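Local coordinates for protein TetR family transcription regulator (Marinobacter aquaeolei, PDB 3PAS) that probably regulates transcription by binding regulatory DNA through a predicted helix-turn-helix motif, at residues Lys79-Gly84 and Ser140-Pro145; Asn129-Val134 and Val146-Leu151. One frame throughout, in Å; residues are numbered along the deposited sequence.

Contact 1: Lys79-Gly84 and Ser140-Pro145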
loop_
_atom_site.group_PDB
_atom_site.type_symbol
_atom_site.label_atom_id
_atom_site.label_comp_id
_atom_site.label_asym_id
_atom_site.label_seq_id
_atom_site.Cartn_x
_atom_site.Cartn_y
_atom_site.Cartn_z
ATOM N N LYS B 79 -7.159 6.199 28.139
ATOM C CA LYS B 79 -7.405 5.607 29.467
ATOM C C LYS B 79 -7.197 4.096 29.495
ATOM O O LYS B 79 -7.164 3.508 30.563
ATOM C CB LYS B 79 -8.791 6.001 30.018
ATOM C CG LYS B 79 -8.876 7.519 30.261
ATOM C CD LYS B 79 -10.212 7.958 30.858
ATOM C CE LYS B 79 -10.192 9.455 31.219
ATOM N NZ LYS B 79 -11.510 9.941 31.819
ATOM N N ASP B 80 -7.071 3.470 28.323
ATOM C CA ASP B 80 -6.705 2.060 28.227
ATOM C C ASP B 80 -6.033 1.846 26.871
ATOM O O ASP B 80 -5.889 2.834 26.128
ATOM C CB ASP B 80 -7.898 1.111 28.447
ATOM C CG ASP B 80 -9.065 1.291 27.441
ATOM O OD1 ASP B 80 -8.968 1.916 26.387
ATOM O OD2 ASP B 80 -10.153 0.758 27.731
ATOM N N LEU B 81 -5.650 0.596 26.538
ATOM C CA LEU B 81 -4.965 0.308 25.241
ATOM C C LEU B 81 -5.780 0.706 24.006
ATOM O O LEU B 81 -5.264 1.375 23.109
ATOM C CB LEU B 81 -4.560 -1.175 25.133
ATOM C CG LEU B 81 -3.773 -1.588 23.876
ATOM C CD1 LEU B 81 -2.411 -0.879 23.743
ATOM C CD2 LEU B 81 -3.607 -3.165 23.837
ATOM N N ARG B 82 -7.046 0.329 23.988
ATOM C CA ARG B 82 -7.880 0.678 22.850
ATOM C C ARG B 82 -8.010 2.183 22.685
ATOM O O ARG B 82 -7.904 2.689 21.564
ATOM C CB ARG B 82 -9.248 0.080 22.999
ATOM C CG ARG B 82 -10.117 0.226 21.751
ATOM C CD ARG B 82 -11.528 -0.310 21.957
ATOM N NE ARG B 82 -12.224 -0.422 20.669
ATOM C CZ ARG B 82 -12.791 0.605 20.031
ATOM N NH1 ARG B 82 -12.752 1.827 20.534
ATOM N NH2 ARG B 82 -13.367 0.411 18.851
ATOM N N GLU B 83 -8.264 2.896 23.791
ATOM C CA GLU B 83 -8.351 4.380 23.741
ATOM C C GLU B 83 -7.063 5.013 23.302
ATOM O O GLU B 83 -7.062 6.017 22.578
ATOM C CB GLU B 83 -8.795 5.000 25.099
ATOM C CG GLU B 83 -10.279 4.953 25.284
ATOM C CD GLU B 83 -10.976 5.790 24.182
ATOM O OE1 GLU B 83 -11.681 5.158 23.373
ATOM O OE2 GLU B 83 -10.765 7.031 24.113
ATOM N N GLY B 84 -5.940 4.447 23.740
ATOM C CA GLY B 84 -4.652 4.953 23.352
ATOM C C GLY B 84 -4.447 4.807 21.839
ATOM O O GLY B 84 -3.961 5.709 21.170
ATOM N N SER B 140 -2.526 -10.696 26.591
ATOM C CA SER B 140 -3.484 -10.463 27.672
ATOM C C SER B 140 -4.899 -10.717 27.286
ATOM O O SER B 140 -5.794 -10.629 28.135
ATOM C CB SER B 140 -3.354 -9.012 28.183
ATOM O OG SER B 140 -3.841 -8.139 27.185
ATOM N N GLY B 141 -5.160 -11.009 26.006
ATOM C CA GLY B 141 -6.558 -11.204 25.553
ATOM C C GLY B 141 -7.096 -9.996 24.800
ATOM O O GLY B 141 -8.218 -9.994 24.372
ATOM N N LEU B 142 -6.311 -8.942 24.651
ATOM C CA LEU B 142 -6.797 -7.756 23.939
ATOM C C LEU B 142 -6.566 -7.775 22.433
ATOM O O LEU B 142 -7.457 -7.410 21.647
ATOM C CB LEU B 142 -6.153 -6.478 24.516
ATOM C CG LEU B 142 -6.840 -5.996 25.795
ATOM C CD1 LEU B 142 -6.059 -4.820 26.347
ATOM C CD2 LEU B 142 -8.296 -5.610 25.578
ATOM N N ILE B 143 -5.352 -8.104 22.047
ATOM C CA ILE B 143 -4.901 -8.091 20.669
ATOM C C ILE B 143 -4.634 -9.537 20.279
ATOM O O ILE B 143 -4.071 -10.322 21.058
ATOM C CB ILE B 143 -3.595 -7.317 20.508
ATOM C CG1 ILE B 143 -3.700 -5.891 21.086
ATOM C CG2 ILE B 143 -3.101 -7.259 19.024
ATOM C CD1 ILE B 143 -4.625 -5.032 20.405
ATOM N N LYS B 144 -5.049 -9.897 19.076
ATOM C CA LYS B 144 -4.786 -11.243 18.554
ATOM C C LYS B 144 -3.276 -11.519 18.601
ATOM O O LYS B 144 -2.466 -10.646 18.241
ATOM C CB LYS B 144 -5.200 -11.321 17.088
ATOM C CG LYS B 144 -6.713 -11.282 16.816
ATOM C CD LYS B 144 -6.986 -11.324 15.306
ATOM C CE LYS B 144 -8.461 -11.429 14.955
ATOM N NZ LYS B 144 -9.173 -10.150 15.110
ATOM N N PRO B 145 -2.899 -12.741 19.019
ATOM C CA PRO B 145 -1.474 -13.093 19.157
ATOM C C PRO B 145 -0.901 -13.496 17.800
ATOM O O PRO B 145 -0.667 -14.654 17.549
ATOM C CB PRO B 145 -1.480 -14.220 20.173
ATOM C CG PRO B 145 -2.848 -14.907 19.932
ATOM C CD PRO B 145 -3.793 -13.763 19.572
#

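Contact 2: Asn129-Val134 and Val146-Leu151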
loop_
_atom_site.group_PDB
_atom_site.type_symbol
_atom_site.label_atom_id
_atom_site.label_comp_id
_atom_site.label_asym_id
_atom_site.label_seq_id
_atom_site.Cartn_x
_atom_site.Cartn_y
_atom_site.Cartn_z
ATOM N N ASN B 129 7.379 2.459 24.127
ATOM C CA ASN B 129 6.224 2.462 25.010
ATOM C C ASN B 129 4.947 2.025 24.305
ATOM O O ASN B 129 4.094 1.375 24.920
ATOM C CB ASN B 129 6.020 3.831 25.679
ATOM C CG ASN B 129 7.135 4.158 26.681
ATOM O OD1 ASN B 129 7.826 3.267 27.198
ATOM N ND2 ASN B 129 7.308 5.430 26.953
ATOM N N LEU B 130 4.798 2.402 23.039
ATOM C CA LEU B 130 3.642 1.945 22.262
ATOM C C LEU B 130 3.783 0.485 21.910
ATOM O O LEU B 130 2.855 -0.278 22.144
ATOM C CB LEU B 130 3.463 2.750 20.962
ATOM C CG LEU B 130 2.604 2.074 19.849
ATOM C CD1 LEU B 130 1.253 2.029 20.276
ATOM C CD2 LEU B 130 2.707 2.834 18.519
ATOM N N LEU B 131 4.960 0.091 21.404
ATOM C CA LEU B 131 5.174 -1.256 20.912
ATOM C C LEU B 131 5.142 -2.257 22.067
ATOM O O LEU B 131 4.582 -3.306 21.937
ATOM C CB LEU B 131 6.488 -1.369 20.131
ATOM C CG LEU B 131 6.583 -0.485 18.885
ATOM C CD1 LEU B 131 8.044 -0.569 18.320
ATOM C CD2 LEU B 131 5.525 -0.837 17.849
ATOM N N ASN B 132 5.702 -1.899 23.220
ATOM C CA ASN B 132 5.633 -2.792 24.396
ATOM C C ASN B 132 4.196 -2.993 24.883
ATOM O O ASN B 132 3.813 -4.082 25.277
ATOM C CB ASN B 132 6.549 -2.294 25.529
ATOM C CG ASN B 132 8.016 -2.422 25.177
ATOM O OD1 ASN B 132 8.384 -3.256 24.353
ATOM N ND2 ASN B 132 8.878 -1.618 25.831
ATOM N N ALA B 133 3.380 -1.942 24.809
ATOM C CA ALA B 133 1.992 -2.016 25.266
ATOM C C ALA B 133 1.192 -2.901 24.290
ATOM O O ALA B 133 0.355 -3.766 24.653
ATOM C CB ALA B 133 1.386 -0.579 25.367
ATOM N N VAL B 134 1.489 -2.732 23.016
ATOM C CA VAL B 134 0.833 -3.570 22.019
ATOM C C VAL B 134 1.228 -5.041 22.211
ATOM O O VAL B 134 0.377 -5.922 22.164
ATOM C CB VAL B 134 1.075 -3.048 20.587
ATOM C CG1 VAL B 134 0.684 -4.121 19.536
ATOM C CG2 VAL B 134 0.211 -1.812 20.372
ATOM N N VAL B 146 -0.686 -12.492 16.962
ATOM C CA VAL B 146 -0.213 -12.669 15.627
ATOM C C VAL B 146 1.079 -11.928 15.432
ATOM O O VAL B 146 1.377 -10.988 16.155
ATOM C CB VAL B 146 -1.254 -12.098 14.594
ATOM C CG1 VAL B 146 -2.508 -12.894 14.673
ATOM C CG2 VAL B 146 -1.504 -10.626 14.817
ATOM N N PRO B 147 1.855 -12.326 14.420
ATOM C CA PRO B 147 3.078 -11.645 14.078
ATOM C C PRO B 147 2.880 -10.172 13.827
ATOM O O PRO B 147 1.864 -9.733 13.217
ATOM C CB PRO B 147 3.532 -12.333 12.789
ATOM C CG PRO B 147 2.906 -13.571 12.748
ATOM C CD PRO B 147 1.643 -13.518 13.582
ATOM N N PHE B 148 3.858 -9.381 14.258
ATOM C CA PHE B 148 3.738 -7.961 14.138
ATOM C C PHE B 148 3.475 -7.426 12.746
ATOM O O PHE B 148 2.796 -6.413 12.605
ATOM C CB PHE B 148 4.949 -7.226 14.691
ATOM C CG PHE B 148 4.635 -5.784 15.005
ATOM C CD1 PHE B 148 4.009 -5.455 16.208
ATOM C CD2 PHE B 148 4.912 -4.772 14.081
ATOM C CE1 PHE B 148 3.678 -4.151 16.502
ATOM C CE2 PHE B 148 4.587 -3.452 14.367
ATOM C CZ PHE B 148 3.961 -3.143 15.581
ATOM N N PRO B 149 4.047 -8.051 11.710
ATOM C CA PRO B 149 3.737 -7.513 10.382
ATOM C C PRO B 149 2.220 -7.470 10.064
ATOM O O PRO B 149 1.745 -6.595 9.298
ATOM C CB PRO B 149 4.466 -8.471 9.458
ATOM C CG PRO B 149 5.646 -8.949 10.295
ATOM C CD PRO B 149 5.108 -9.075 11.668
ATOM N N LEU B 150 1.455 -8.396 10.638
ATOM C CA LEU B 150 -0.004 -8.376 10.474
ATOM C C LEU B 150 -0.633 -7.194 11.242
ATOM O O LEU B 150 -1.610 -6.585 10.777
ATOM C CB LEU B 150 -0.636 -9.718 10.888
ATOM C CG LEU B 150 -0.258 -10.974 10.060
ATOM C CD1 LEU B 150 -1.084 -12.193 10.434
ATOM C CD2 LEU B 150 -0.419 -10.666 8.581
ATOM N N LEU B 151 -0.112 -6.879 12.431
ATOM C CA LEU B 151 -0.574 -5.742 13.189
ATOM C C LEU B 151 -0.309 -4.445 12.422
ATOM O O LEU B 151 -1.188 -3.593 12.354
ATOM C CB LEU B 151 0.043 -5.696 14.581
ATOM C CG LEU B 151 -0.339 -6.863 15.518
ATOM C CD1 LEU B 151 0.318 -6.588 16.931
ATOM C CD2 LEU B 151 -1.879 -7.105 15.625
#

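Contact 1: Lys79-Gly84 and Ser140-Pro145
Three oxygens grip Lys144 NZ, the carbonyls of Ala188 and Ala190 and a carboxylate oxygen of Asp187 of the second subunit, and this lysine belongs to the loop whose Leu142 and Ile143 meet Leu81. The touching is wholly apolar. CD2 of Leu81 does most of it, lying 3.9 Å from Leu142 CD1 and equally far from Ile143 CG1, while Leu81 CB comes within 4.1 Å of Leu142 CD1. Leu81 and Leu142 slide past each other in opposite directions; Ile143 lies across Leu81 at roughly a right angle. With CG anti to the backbone N (chi1 -177°), Leu81 extends its CD2 methyl to the loop. Both segments belong to the all-helical C-terminal domain of a TetR-type regulator, where the loop after helix 128-140 comes up against the first turn of helix 81-98. That turn is N-capped by Asp80: OD1 accepts the Glu83 N-H at 2.9 Å, nearly along its C-O axis. Gly141, with positive phi, turns the chain out of the preceding helix. Leu142 is exposed, whereas Ile143 is buried and also packs on Trp186 and Val189 of helix 175-189.

Contact 2: Asn129-Val134 and Val146-Leu151
Phe148 pushes the outer end of its ring against Leu131 and Val134, two residues one turn apart on helix 128-140. Here two consecutive helices of the TetR C-terminal domain, 128-140 and 148-167, pack against each other after the intervening loop has brought the chain round. On the 129-134 side one bump is Leu131, whose CD2 methyl sits 3.6 Å from Phe148 CZ and 4.0 Å from Phe148 CE1, approaching the ring obliquely while the two side chains cross at about a right angle. Val134 supplies the second bump. Its CG1 methyl fits the notch between the Phe148 ring and Leu151: it lies near the ring plane, at the edge, 4.3 Å from Phe148 CE1, and runs tip to tip into Leu151 CD1. The methyl is aimed there by its torsion, since chi1 of 166° sets CG1 anti to the backbone N and beside the carbonyl carbon. Phe148 likewise carries CG anti to its N, with chi1 -160°, which swings the ring out from the first turn of helix 148-167 toward the other helix. Within helix 148-167, Leu151 CB lies 4.3 Å above one face of the ring, offset toward its rim. Val134 and Leu151 are buried, while Leu131 and Phe148 remain partly exposed. Elsewhere on helix 128-140, Leu130 packs on Leu85 of helix 81-98 and Phe75 of helix 52-76. In segment 146-151, Pro147 packs on His177 and Leu150 on Met184, both of the second subunit. Between Val134 CG1 and Leu151 CD1 the methyls are separated by 3.6 Å.

The centres of contacts 1 and 2 lie about 10 Å apart on the same side of the chain's centre, within the C-terminal domain. Their segments alternate along the chain in the order 79-84, 129-134, 140-145, 146-151, so helix 128-140 first meets helix 148-167 and then leads into the loop that meets helix 81-98. Segments 140-145 and 146-151 are continuous. The contacts also touch directly: Ile143 CG2 packs on Leu151 CD2 at 3.6 Å, and Leu81 CD2 lies near the Ala133 carbonyl oxygen. Together they join three helices and one loop into a continuous apolar patch, next to surfaces that face the second subunit.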